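Local coordinates for protein thin, isoform D (Drosophila melanogaster, PDB 6XG7) that probably acts as a zinc-binding ubiquitin-protein transferase, with this chain forming its NHL-repeat region, a six-bladed beta-propeller suited to protein-protein interaction, at residues R115-V118 and R124-R127; T134-F139 and V173-S178; V155-K158 and V163-F166; P189-V194 and G282-A287; I212-V215 and V219-T222. All coordinates share one frame; numbering follows the deposited sequence.

Contact 1 (R115-V118 and R124-R127)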
loop_
_atom_site.group_PDB
_atom_site.type_symbol
_atom_site.label_atom_id
_atom_site.label_comp_id
_atom_site.label_asym_id
_atom_site.label_seq_id
_atom_site.Cartn_x
_atom_site.Cartn_y
_atom_site.Cartn_z
ATOM N N ARG A 115 -7.022 -8.049 12.039
ATOM C CA ARG A 115 -7.343 -9.191 11.200
ATOM C C ARG A 115 -7.253 -8.776 9.738
ATOM O O ARG A 115 -7.242 -7.590 9.401
ATOM C CB ARG A 115 -8.747 -9.740 11.514
ATOM C CG ARG A 115 -9.848 -8.770 11.137
ATOM C CD ARG A 115 -11.234 -9.241 11.560
ATOM N NE ARG A 115 -12.263 -8.242 11.267
ATOM C CZ ARG A 115 -13.562 -8.402 11.503
ATOM N NH1 ARG A 115 -14.017 -9.550 11.981
ATOM N NH2 ARG A 115 -14.401 -7.405 11.242
ATOM N N ILE A 116 -7.222 -9.787 8.878
ATOM C CA ILE A 116 -7.343 -9.646 7.432
ATOM C C ILE A 116 -8.711 -10.171 7.021
ATOM O O ILE A 116 -9.167 -11.199 7.542
ATOM C CB ILE A 116 -6.246 -10.461 6.712
ATOM C CG1 ILE A 116 -4.837 -10.084 7.192
ATOM C CG2 ILE A 116 -6.381 -10.299 5.194
ATOM C CD1 ILE A 116 -4.505 -8.633 7.106
ATOM N N GLN A 117 -9.342 -9.498 6.059
ATOM C CA GLN A 117 -10.569 -9.998 5.451
ATOM C C GLN A 117 -10.381 -10.173 3.949
ATOM O O GLN A 117 -9.705 -9.378 3.293
ATOM C CB GLN A 117 -11.772 -9.090 5.736
ATOM C CG GLN A 117 -12.124 -8.999 7.197
ATOM C CD GLN A 117 -13.459 -8.336 7.426
ATOM O OE1 GLN A 117 -14.488 -8.796 6.940
ATOM N NE2 GLN A 117 -13.446 -7.230 8.145
ATOM N N VAL A 118 -10.961 -11.248 3.433
ATOM C CA VAL A 118 -10.987 -11.541 2.012
ATOM C C VAL A 118 -12.431 -11.467 1.541
ATOM O O VAL A 118 -13.314 -12.118 2.111
ATOM C CB VAL A 118 -10.389 -12.925 1.710
ATOM C CG1 VAL A 118 -10.396 -13.182 0.225
ATOM C CG2 VAL A 118 -8.995 -13.068 2.291
ATOM N N ARG A 124 -18.342 -9.383 -1.628
ATOM C CA ARG A 124 -19.036 -10.269 -0.700
ATOM C C ARG A 124 -18.021 -10.944 0.213
ATOM O O ARG A 124 -17.053 -11.536 -0.261
ATOM C CB ARG A 124 -19.787 -11.323 -1.516
ATOM C CG ARG A 124 -20.816 -12.147 -0.774
ATOM C CD ARG A 124 -21.333 -13.249 -1.706
ATOM N NE ARG A 124 -22.488 -13.948 -1.157
ATOM C CZ ARG A 124 -23.740 -13.504 -1.241
ATOM N NH1 ARG A 124 -24.010 -12.359 -1.863
ATOM N NH2 ARG A 124 -24.725 -14.216 -0.723
ATOM N N PHE A 125 -18.255 -10.874 1.519
ATOM C CA PHE A 125 -17.313 -11.443 2.468
ATOM C C PHE A 125 -17.131 -12.934 2.227
ATOM O O PHE A 125 -18.104 -13.679 2.051
ATOM C CB PHE A 125 -17.812 -11.197 3.893
ATOM C CG PHE A 125 -17.039 -11.946 4.953
ATOM C CD1 PHE A 125 -17.417 -13.230 5.345
ATOM C CD2 PHE A 125 -15.944 -11.360 5.561
ATOM C CE1 PHE A 125 -16.701 -13.915 6.328
ATOM C CE2 PHE A 125 -15.225 -12.033 6.542
ATOM C CZ PHE A 125 -15.602 -13.307 6.925
ATOM N N LEU A 126 -15.875 -13.365 2.215
ATOM C CA LEU A 126 -15.527 -14.774 2.117
ATOM C C LEU A 126 -14.916 -15.304 3.401
ATOM O O LEU A 126 -15.295 -16.385 3.860
ATOM C CB LEU A 126 -14.553 -15.008 0.956
ATOM C CG LEU A 126 -15.107 -14.722 -0.433
ATOM C CD1 LEU A 126 -13.973 -14.882 -1.438
ATOM C CD2 LEU A 126 -16.292 -15.618 -0.758
ATOM N N ARG A 127 -13.965 -14.581 3.990
ATOM C CA ARG A 127 -13.314 -15.104 5.183
ATOM C C ARG A 127 -12.542 -14.002 5.883
ATOM O O ARG A 127 -12.139 -13.003 5.277
ATOM C CB ARG A 127 -12.364 -16.254 4.852
ATOM C CG ARG A 127 -11.165 -15.857 4.032
ATOM C CD ARG A 127 -10.289 -17.061 3.722
ATOM N NE ARG A 127 -10.958 -17.986 2.807
ATOM C CZ ARG A 127 -10.894 -17.918 1.478
ATOM N NH1 ARG A 127 -10.183 -16.973 0.871
ATOM N NH2 ARG A 127 -11.555 -18.805 0.755
#
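The carbonyl oxygen of V118 is gripped by two consecutive amides of the neighbouring strand, L126 N at 2.9 Å and R127 N at 3.2 Å, both approaching in the carbonyl plane. Two residues set against one define a classic beta bulge, here in the hairpin that joins strand 115-119 to the outermost strand, 125-129, of a propeller blade. The return bond, from V118 N to R127 O, is the shortest of the three at 2.8 Å and almost straight, with an angle of 176° at the hydrogen. R127 O also receives a weaker CA-H contact from Q117.

Because V118 and R127 form a hydrogen-bonded antiparallel pair, their side chains lie side by side and point the same way. In R127, CG sits between the backbone N and the carbonyl carbon (chi1 66°), which lays the first part of the chain along V118; its CG reaches V118 CB at 3.8 Å. The chain then bends at chi3, bringing NH1 back to 3.9 Å from V118 CG1; stem and guanidinium both touch V118 from the R127 side.

Q117 and F125 meet on another side of the hairpin. The Q117 amide is committed elsewhere, its OE1 to G90 N and its NE2 to E91 O and D110 OD2, which fixes its rotation. Held in this way, Q117 OE1 lies at the edge of the F125 ring, near the ring plane, 3.3 Å from both CD2 and CE2.

Contact 2 (T134-F139 and V173-S178); sequences TADGKF and VGKFGS
This is a small surface salt bridge, joining the loop that leads into the innermost strand of a propeller blade to strand 172-179, the outermost strand of the same blade. Two side chains carry it. K175 NZ donates to D136 OD1 at 2.8 Å, meeting that oxygen on its syn side and 24° out of the carboxylate plane, while D136 OD2 stays farther away, at 3.7 Å from the same nitrogen.

On the loop, D136 occupies the second position of a type II beta turn from A135 to K138, closed by a bond from K138 N to A135 O of 2.9 Å. The third position is G137, with a positive phi of 84°. Turn and strand meet in one blade of the NHL propeller, although they come from successive sequence repeats; the blade's outer strand carries a classic beta bulge where V173 and G174 both face V165, just ahead of K175.

The lysine crosses the aspartate at about a right angle. Its chain runs extended past R162 and Q164 of the adjoining strand and bends only at chi4 (-72°), which swings the ammonium group toward the carboxylate; K175 CE comes within 3.4 Å of D136 OD1.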
loop_
_atom_site.group_PDB
_atom_site.type_symbol
_atom_site.label_atom_id
_atom_site.label_comp_id
_atom_site.label_asym_id
_atom_site.label_seq_id
_atom_site.Cartn_x
_atom_site.Cartn_y
_atom_site.Cartn_z
ATOM N N THR A 134 0.651 -11.674 19.342
ATOM C CA THR A 134 1.996 -11.878 18.827
ATOM C C THR A 134 2.250 -13.291 18.330
ATOM O O THR A 134 3.297 -13.520 17.717
ATOM C CB THR A 134 3.057 -11.542 19.893
ATOM O OG1 THR A 134 2.802 -12.320 21.065
ATOM C CG2 THR A 134 3.043 -10.039 20.241
ATOM N N ALA A 135 1.357 -14.245 18.594
ATOM C CA ALA A 135 1.509 -15.588 18.044
ATOM C C ALA A 135 1.503 -15.532 16.513
ATOM O O ALA A 135 1.076 -14.546 15.892
ATOM C CB ALA A 135 0.380 -16.489 18.550
ATOM N N ASP A 136 2.007 -16.596 15.899
ATOM C CA ASP A 136 1.929 -16.707 14.448
ATOM C C ASP A 136 0.471 -16.615 14.025
ATOM O O ASP A 136 -0.396 -17.279 14.600
ATOM C CB ASP A 136 2.491 -18.044 13.977
ATOM C CG ASP A 136 3.969 -18.176 14.200
ATOM O OD1 ASP A 136 4.639 -17.192 14.566
ATOM O OD2 ASP A 136 4.469 -19.299 13.991
ATOM N N GLY A 137 0.195 -15.784 13.025
ATOM C CA GLY A 137 -1.173 -15.594 12.589
ATOM C C GLY A 137 -1.967 -14.583 13.380
ATOM O O GLY A 137 -3.143 -14.372 13.077
ATOM N N LYS A 138 -1.374 -13.968 14.396
ATOM C CA LYS A 138 -1.981 -12.868 15.119
ATOM C C LYS A 138 -1.213 -11.593 14.809
ATOM O O LYS A 138 -0.034 -11.636 14.446
ATOM C CB LYS A 138 -1.985 -13.162 16.611
ATOM C CG LYS A 138 -2.916 -14.318 16.985
ATOM C CD LYS A 138 -3.143 -14.405 18.464
ATOM C CE LYS A 138 -4.037 -15.588 18.785
ATOM N NZ LYS A 138 -4.288 -15.666 20.242
ATOM N N PHE A 139 -1.895 -10.459 14.943
ATOM C CA PHE A 139 -1.369 -9.172 14.520
ATOM C C PHE A 139 -1.445 -8.136 15.633
ATOM O O PHE A 139 -2.312 -8.172 16.515
ATOM C CB PHE A 139 -2.160 -8.594 13.341
ATOM C CG PHE A 139 -2.274 -9.512 12.157
ATOM C CD1 PHE A 139 -1.209 -9.671 11.307
ATOM C CD2 PHE A 139 -3.435 -10.193 11.887
ATOM C CE1 PHE A 139 -1.293 -10.503 10.195
ATOM C CE2 PHE A 139 -3.533 -11.022 10.787
ATOM C CZ PHE A 139 -2.441 -11.176 9.938
ATOM N N VAL A 173 1.903 -19.337 6.654
ATOM C CA VAL A 173 3.033 -19.871 5.903
ATOM C C VAL A 173 4.356 -19.569 6.598
ATOM O O VAL A 173 5.185 -20.463 6.772
ATOM C CB VAL A 173 3.030 -19.353 4.447
ATOM C CG1 VAL A 173 4.308 -19.768 3.714
ATOM C CG2 VAL A 173 1.793 -19.858 3.732
ATOM N N GLY A 174 4.588 -18.310 6.972
ATOM C CA GLY A 174 5.860 -17.941 7.569
ATOM C C GLY A 174 5.895 -16.466 7.897
ATOM O O GLY A 174 4.917 -15.746 7.713
ATOM N N LYS A 175 7.038 -16.021 8.407
ATOM C CA LYS A 175 7.174 -14.634 8.829
ATOM C C LYS A 175 8.646 -14.270 8.826
ATOM O O LYS A 175 9.516 -15.144 8.857
ATOM C CB LYS A 175 6.584 -14.416 10.226
ATOM C CG LYS A 175 7.338 -15.141 11.347
ATOM C CD LYS A 175 6.660 -14.919 12.704
ATOM C CE LYS A 175 7.457 -15.507 13.871
ATOM N NZ LYS A 175 7.387 -16.983 13.870
ATOM N N PHE A 176 8.910 -12.964 8.802
ATOM C CA PHE A 176 10.268 -12.461 8.916
ATOM C C PHE A 176 10.234 -11.027 9.418
ATOM O O PHE A 176 9.234 -10.320 9.264
ATOM C CB PHE A 176 11.065 -12.589 7.610
ATOM C CG PHE A 176 10.382 -12.029 6.405
ATOM C CD1 PHE A 176 10.597 -10.722 6.020
ATOM C CD2 PHE A 176 9.584 -12.836 5.613
ATOM C CE1 PHE A 176 9.990 -10.219 4.878
ATOM C CE2 PHE A 176 8.975 -12.344 4.487
ATOM C CZ PHE A 176 9.174 -11.028 4.120
ATOM N N GLY A 177 11.319 -10.628 10.047
ATOM C CA GLY A 177 11.477 -9.285 10.549
ATOM C C GLY A 177 11.332 -9.221 12.055
ATOM O O GLY A 177 10.572 -9.979 12.676
ATOM N N SER A 178 12.073 -8.297 12.655
ATOM C CA SER A 178 11.937 -7.993 14.067
ATOM C C SER A 178 12.493 -6.594 14.296
ATOM O O SER A 178 13.069 -5.973 13.399
ATOM C CB SER A 178 12.637 -9.043 14.926
ATOM O OG SER A 178 13.987 -9.157 14.549
#

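Contact 3 (V155-K158 and V163-F166); sequences VCDK and VQVF
V155 makes the backbone link to Q164: its N donates to Q164 O at 2.9 Å, and its O accepts from Q164 N at 3.0 Å. The same V155 oxygen is approached by the CA-H of V163, with V163 CA 3.2 Å away. The V155 side chain has CG2 anti to its carbonyl carbon, and this methyl reaches the F166 ring, 3.9 Å from CE1, in an oblique approach.

C156 comes next, set against V163 as a non-hydrogen-bonded antiparallel pair, the two side chains on the sheet face that packs on I192 of the following blade. Strands 153-157 and 162-166 are the two middle strands of a four-stranded propeller blade, joined here as a beta hairpin within one NHL repeat, and every residue that touches is buried.

At D157 the contact turns polar. Q164 NE2 donates to D157 OD2 at 3.0 Å, but the bond is bent (134°), coming from above the carboxylate plane. Stronger partners define both groups: R162 NE forms a salt bridge to D157 OD2, N160 ND2 donates to that same oxygen, and N140 N to OD1. The Q164 amide is likewise spanned by the preceding turn, its OE1 accepting from G137 N and its NE2 giving to K138 O. With its amide pinned at both ends, Q164 holds one N-H over the buried aspartate, the amide and carboxylate planes 28° apart.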
loop_
_atom_site.group_PDB
_atom_site.type_symbol
_atom_site.label_atom_id
_atom_site.label_comp_id
_atom_site.label_asym_id
_atom_site.label_seq_id
_atom_site.Cartn_x
_atom_site.Cartn_y
_atom_site.Cartn_z
ATOM N N VAL A 155 1.543 -9.500 4.732
ATOM C CA VAL A 155 0.978 -8.501 5.630
ATOM C C VAL A 155 2.093 -7.813 6.405
ATOM O O VAL A 155 2.932 -8.475 7.023
ATOM C CB VAL A 155 0.010 -9.141 6.643
ATOM C CG1 VAL A 155 -0.565 -8.067 7.591
ATOM C CG2 VAL A 155 -1.084 -9.882 5.946
ATOM N N CYS A 156 2.080 -6.518 6.336
ATOM C CA CYS A 156 2.905 -5.694 7.308
ATOM C C CYS A 156 2.247 -5.553 8.715
ATOM O O CYS A 156 1.175 -4.955 8.901
ATOM C CB CYS A 156 3.083 -4.272 6.797
ATOM S SG CYS A 156 4.259 -4.122 5.492
ATOM N N ASP A 157 2.807 -6.293 9.643
ATOM C CA ASP A 157 2.241 -6.429 10.986
ATOM C C ASP A 157 2.980 -5.395 11.825
ATOM O O ASP A 157 4.012 -5.678 12.435
ATOM C CB ASP A 157 2.497 -7.862 11.445
ATOM C CG ASP A 157 1.911 -8.171 12.789
ATOM O OD1 ASP A 157 1.246 -7.291 13.369
ATOM O OD2 ASP A 157 2.128 -9.315 13.249
ATOM N N LYS A 158 2.446 -4.171 11.820
ATOM C CA LYS A 158 3.257 -2.985 12.090
ATOM C C LYS A 158 3.891 -3.029 13.474
ATOM O O LYS A 158 5.108 -2.854 13.611
ATOM C CB LYS A 158 2.400 -1.729 11.927
ATOM C CG LYS A 158 3.177 -0.456 12.174
ATOM C CD LYS A 158 2.348 0.773 11.886
ATOM C CE LYS A 158 1.368 1.109 12.999
ATOM N NZ LYS A 158 2.000 1.780 14.182
ATOM N N VAL A 163 6.774 -8.981 8.804
ATOM C CA VAL A 163 5.902 -9.380 7.715
ATOM C C VAL A 163 5.462 -10.803 7.999
ATOM O O VAL A 163 6.285 -11.655 8.345
ATOM C CB VAL A 163 6.656 -9.303 6.373
ATOM C CG1 VAL A 163 5.817 -9.864 5.252
ATOM C CG2 VAL A 163 7.050 -7.880 6.073
ATOM N N GLN A 164 4.178 -11.074 7.821
ATOM C CA GLN A 164 3.659 -12.429 7.888
ATOM C C GLN A 164 3.081 -12.807 6.532
ATOM O O GLN A 164 2.521 -11.974 5.810
ATOM C CB GLN A 164 2.590 -12.588 8.962
ATOM C CG GLN A 164 3.064 -12.381 10.374
ATOM C CD GLN A 164 2.043 -12.865 11.371
ATOM O OE1 GLN A 164 1.812 -14.067 11.497
ATOM N NE2 GLN A 164 1.386 -11.935 12.048
ATOM N N VAL A 165 3.230 -14.083 6.189
ATOM C CA VAL A 165 2.858 -14.634 4.892
ATOM C C VAL A 165 1.835 -15.741 5.113
ATOM O O VAL A 165 2.008 -16.600 5.990
ATOM C CB VAL A 165 4.082 -15.176 4.120
ATOM C CG1 VAL A 165 3.677 -15.592 2.718
ATOM C CG2 VAL A 165 5.199 -14.130 4.085
ATOM N N PHE A 166 0.783 -15.732 4.289
ATOM C CA PHE A 166 -0.353 -16.631 4.410
ATOM C C PHE A 166 -0.716 -17.183 3.042
ATOM O O PHE A 166 -0.502 -16.537 2.012
ATOM C CB PHE A 166 -1.592 -15.890 4.960
ATOM C CG PHE A 166 -1.347 -15.233 6.269
ATOM C CD1 PHE A 166 -0.797 -13.963 6.336
ATOM C CD2 PHE A 166 -1.605 -15.904 7.457
ATOM C CE1 PHE A 166 -0.533 -13.379 7.561
ATOM C CE2 PHE A 166 -1.339 -15.307 8.662
ATOM C CZ PHE A 166 -0.799 -14.055 8.709
#

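Contact 4 (P189-V194 and G282-A287)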
loop_
_atom_site.group_PDB
_atom_site.type_symbol
_atom_site.label_atom_id
_atom_site.label_comp_id
_atom_site.label_asym_id
_atom_site.label_seq_id
_atom_site.Cartn_x
_atom_site.Cartn_y
_atom_site.Cartn_z
ATOM N N PRO A 189 7.016 -0.843 10.171
ATOM C CA PRO A 189 6.791 -0.982 8.733
ATOM C C PRO A 189 5.316 -0.762 8.433
ATOM O O PRO A 189 4.440 -1.216 9.175
ATOM C CB PRO A 189 7.206 -2.429 8.459
ATOM C CG PRO A 189 6.850 -3.142 9.763
ATOM C CD PRO A 189 7.223 -2.149 10.830
ATOM N N HIS A 190 5.042 -0.054 7.338
ATOM C CA HIS A 190 3.674 0.283 6.966
ATOM C C HIS A 190 3.188 -0.429 5.709
ATOM O O HIS A 190 2.144 -1.066 5.750
ATOM C CB HIS A 190 3.490 1.799 6.808
ATOM C CG HIS A 190 3.386 2.538 8.104
ATOM N ND1 HIS A 190 4.479 2.793 8.898
ATOM C CD2 HIS A 190 2.321 3.059 8.757
ATOM C CE1 HIS A 190 4.098 3.461 9.975
ATOM N NE2 HIS A 190 2.791 3.638 9.911
ATOM N N TYR A 191 3.864 -0.282 4.578
ATOM C CA TYR A 191 3.350 -0.791 3.319
ATOM C C TYR A 191 4.320 -1.771 2.675
ATOM O O TYR A 191 5.485 -1.899 3.073
ATOM C CB TYR A 191 2.991 0.371 2.382
ATOM C CG TYR A 191 1.802 1.186 2.840
ATOM C CD1 TYR A 191 0.510 0.811 2.503
ATOM C CD2 TYR A 191 1.965 2.350 3.596
ATOM C CE1 TYR A 191 -0.584 1.561 2.904
ATOM C CE2 TYR A 191 0.866 3.106 4.008
ATOM C CZ TYR A 191 -0.404 2.706 3.652
ATOM O OH TYR A 191 -1.516 3.433 4.032
ATOM N N ILE A 192 3.802 -2.486 1.674
ATOM C CA ILE A 192 4.480 -3.656 1.135
ATOM C C ILE A 192 4.070 -3.883 -0.311
ATOM O O ILE A 192 2.940 -3.602 -0.722
ATOM C CB ILE A 192 4.184 -4.887 2.038
ATOM C CG1 ILE A 192 4.992 -6.121 1.645
ATOM C CG2 ILE A 192 2.675 -5.193 2.060
ATOM C CD1 ILE A 192 4.947 -7.168 2.760
ATOM N N ALA A 193 4.993 -4.447 -1.083
ATOM C CA ALA A 193 4.750 -4.833 -2.465
ATOM C C ALA A 193 5.597 -6.063 -2.749
ATOM O O ALA A 193 6.636 -6.268 -2.127
ATOM C CB ALA A 193 5.111 -3.709 -3.439
ATOM N N VAL A 194 5.149 -6.891 -3.677
ATOM C CA VAL A 194 5.891 -8.078 -4.086
ATOM C C VAL A 194 6.061 -8.039 -5.601
ATOM O O VAL A 194 5.081 -7.902 -6.341
ATOM C CB VAL A 194 5.201 -9.381 -3.641
ATOM C CG1 VAL A 194 5.995 -10.590 -4.111
ATOM C CG2 VAL A 194 5.083 -9.432 -2.138
ATOM N N GLY A 282 -0.048 14.578 3.248
ATOM C CA GLY A 282 0.161 13.417 4.094
ATOM C C GLY A 282 -0.019 12.122 3.328
ATOM O O GLY A 282 -1.089 11.515 3.360
ATOM N N LEU A 283 1.030 11.685 2.637
ATOM C CA LEU A 283 0.918 10.547 1.735
ATOM C C LEU A 283 0.738 9.234 2.483
ATOM O O LEU A 283 1.355 8.996 3.529
ATOM C CB LEU A 283 2.189 10.436 0.904
ATOM C CG LEU A 283 2.417 11.550 -0.114
ATOM C CD1 LEU A 283 3.751 11.375 -0.836
ATOM C CD2 LEU A 283 1.262 11.620 -1.105
ATOM N N GLU A 284 -0.083 8.357 1.900
ATOM C CA GLU A 284 -0.291 7.005 2.395
ATOM C C GLU A 284 0.008 6.022 1.268
ATOM O O GLU A 284 1.161 5.896 0.854
ATOM C CB GLU A 284 -1.706 6.885 2.961
ATOM C CG GLU A 284 -1.898 7.627 4.273
ATOM C CD GLU A 284 -1.335 6.881 5.478
ATOM O OE1 GLU A 284 -0.769 5.776 5.335
ATOM O OE2 GLU A 284 -1.472 7.409 6.602
ATOM N N GLY A 285 -1.007 5.333 0.755
ATOM C CA GLY A 285 -0.782 4.316 -0.250
ATOM C C GLY A 285 -0.403 4.876 -1.613
ATOM O O GLY A 285 -0.667 6.035 -1.961
ATOM N N VAL A 286 0.208 4.005 -2.421
ATOM C CA VAL A 286 0.562 4.305 -3.802
ATOM C C VAL A 286 0.291 3.041 -4.604
ATOM O O VAL A 286 0.360 1.927 -4.077
ATOM C CB VAL A 286 2.028 4.789 -3.928
ATOM C CG1 VAL A 286 2.985 3.704 -3.567
ATOM C CG2 VAL A 286 2.335 5.351 -5.315
ATOM N N ALA A 287 -0.059 3.216 -5.876
ATOM C CA ALA A 287 -0.302 2.087 -6.766
ATOM C C ALA A 287 -0.004 2.516 -8.199
ATOM O O ALA A 287 0.136 3.704 -8.489
ATOM C CB ALA A 287 -1.747 1.564 -6.621
#
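The central channel of the propeller, where the innermost strands of the blades face one another, is bridged here from Y191 to E284. Y191 OH donates to E284 OE1 at 2.8 Å, reaching the oxygen from 35° above the carboxylate plane. Seen from the tyrosine, OE1 lies at the ring edge and in its plane, and is only 3.4 Å from CE2. The ring and carboxylate planes are turned 66° apart, and the two side chains cross at about a right angle.

In the NHL propeller each of these strands, 185-194 and 279-288, lines the axis for its own blade, and one blade, beginning with strand 239-241, lies between them in sequence. The contact centre is about 3 Å from the centre of the chain. The E284 chain bends at chi2 (-78°), which turns OE1 toward the phenol; its CB lies 3.6 Å from Y191 OH.

The other carboxylate oxygen, OE2, forms salt bridges with R49, R237 and R299, so the phenol takes one oxygen and three arginines share the other. So much positive charge around a buried acid would probably favour the ionised form of E284. The tyrosine ring meets W143 edge-to-face, and one of its faces is approached by the backbone of G285, whose CA stands 4.1 Å above the plane, offset toward the rim.

Contact 5 (I212-V215 and V219-T222)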
loop_
_atom_site.group_PDB
_atom_site.type_symbol
_atom_site.label_atom_id
_atom_site.label_comp_id
_atom_site.label_asym_id
_atom_site.label_seq_id
_atom_site.Cartn_x
_atom_site.Cartn_y
_atom_site.Cartn_z
ATOM N N ILE A 212 14.303 -4.813 1.105
ATOM C CA ILE A 212 13.885 -5.766 0.087
ATOM C C ILE A 212 14.368 -7.140 0.516
ATOM O O ILE A 212 15.562 -7.328 0.778
ATOM C CB ILE A 212 14.418 -5.374 -1.297
ATOM C CG1 ILE A 212 13.951 -3.951 -1.627
ATOM C CG2 ILE A 212 13.949 -6.357 -2.357
ATOM C CD1 ILE A 212 14.343 -3.486 -3.003
ATOM N N PHE A 213 13.435 -8.084 0.607
ATOM C CA PHE A 213 13.662 -9.438 1.070
ATOM C C PHE A 213 13.311 -10.417 -0.045
ATOM O O PHE A 213 12.520 -10.117 -0.932
ATOM C CB PHE A 213 12.721 -9.777 2.230
ATOM C CG PHE A 213 12.876 -8.912 3.451
ATOM C CD1 PHE A 213 12.202 -7.701 3.553
ATOM C CD2 PHE A 213 13.631 -9.342 4.533
ATOM C CE1 PHE A 213 12.308 -6.930 4.697
ATOM C CE2 PHE A 213 13.738 -8.571 5.672
ATOM C CZ PHE A 213 13.078 -7.366 5.747
ATOM N N ASP A 214 13.869 -11.618 0.017
ATOM C CA ASP A 214 13.271 -12.668 -0.800
ATOM C C ASP A 214 12.036 -13.224 -0.085
ATOM O O ASP A 214 11.759 -12.896 1.072
ATOM C CB ASP A 214 14.289 -13.741 -1.207
ATOM C CG ASP A 214 14.997 -14.389 -0.026
ATOM O OD1 ASP A 214 14.335 -14.710 0.981
ATOM O OD2 ASP A 214 16.227 -14.621 -0.135
ATOM N N VAL A 215 11.250 -14.035 -0.807
ATOM C CA VAL A 215 10.001 -14.534 -0.242
ATOM C C VAL A 215 10.267 -15.466 0.930
ATOM O O VAL A 215 9.386 -15.657 1.779
ATOM C CB VAL A 215 9.099 -15.201 -1.304
ATOM C CG1 VAL A 215 8.493 -14.152 -2.236
ATOM C CG2 VAL A 215 9.868 -16.266 -2.097
ATOM N N VAL A 219 17.312 -11.020 3.548
ATOM C CA VAL A 219 17.470 -9.648 3.085
ATOM C C VAL A 219 18.289 -9.643 1.807
ATOM O O VAL A 219 19.357 -10.271 1.723
ATOM C CB VAL A 219 18.116 -8.757 4.152
ATOM C CG1 VAL A 219 18.356 -7.367 3.575
ATOM C CG2 VAL A 219 17.231 -8.657 5.342
ATOM N N LEU A 220 17.790 -8.939 0.806
ATOM C CA LEU A 220 18.498 -8.765 -0.450
ATOM C C LEU A 220 19.160 -7.405 -0.552
ATOM O O LEU A 220 20.298 -7.317 -1.019
ATOM C CB LEU A 220 17.534 -8.937 -1.621
ATOM C CG LEU A 220 16.877 -10.315 -1.688
ATOM C CD1 LEU A 220 15.855 -10.353 -2.814
ATOM C CD2 LEU A 220 17.928 -11.400 -1.859
ATOM N N SER A 221 18.488 -6.343 -0.119
ATOM C CA SER A 221 19.070 -5.016 -0.241
ATOM C C SER A 221 18.239 -4.005 0.535
ATOM O O SER A 221 17.137 -4.288 1.014
ATOM C CB SER A 221 19.162 -4.600 -1.706
ATOM O OG SER A 221 17.866 -4.376 -2.225
ATOM N N THR A 222 18.816 -2.824 0.674
ATOM C CA THR A 222 18.176 -1.672 1.272
ATOM C C THR A 222 18.219 -0.564 0.238
ATOM O O THR A 222 19.199 -0.433 -0.506
ATOM C CB THR A 222 18.938 -1.224 2.520
ATOM O OG1 THR A 222 18.950 -2.291 3.471
ATOM C CG2 THR A 222 18.286 -0.002 3.141
#
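Backbone hydrogen bonds build a classic beta bulge between I212 and the pair L220 and S221, in the tight hairpin that ends a propeller blade at its outermost strand, 219-223. I212 O takes two amides at once, L220 N at 2.7 Å and S221 N at 3.2 Å. I212 N returns a bond to S221 O at 2.9 Å. The extra residue shifts the register by one, so that F213 pairs with V219, not L220, as a non-hydrogen-bonded antiparallel pair.

Apolar packing centres on F213 with V219 and on L220. V219 CG1 stands anti to its backbone N (chi1 176°), leaving CG2 to approach the phenylalanine ring obliquely, 3.5 Å from CE2. The F213 ring also meets that of F176, from strand 172-179 of the same sheet, with planes at about 45°. L220, the residue inserted by the bulge, directs its side chain across the first strand: CD1 is 3.7 Å from D214 N and 3.8 Å from F213 C, and lies more loosely, at 4.5 Å, from I212 CG2.

On the sheet face opposite F213 and V219, carbon atoms lie alongside a hydroxyl: I212 CB and CD1 are both near S221 OG, a matter of van der Waals contact.

Polar side chains contribute little across the pair. D214 crosses L220 at about a right angle while its OD1 accepts from K218 N in the connecting turn; its other oxygen, OD2, rests 4.0 Å from L220 CD2.

From the N terminus, contact 1 closes first, a short hairpin loop at the rim of the second blade, where I116 packs on F139 and V155 of the next. Contact 2 then closes a loop of 33 residues around the third blade, and contact 3 is nested inside it, tying the blade's middle strands. Contact 4 opens only afterwards; its closing spans 87 residues and joins innermost strands across the central channel. Contact 5 is nested within it, at the outer edge of the fourth blade. Contacts 2, 3 and 5 share one sheet with the first strand of contact 4, and C156 and K158 of contact 3 pack on P189-Y191 of contact 4.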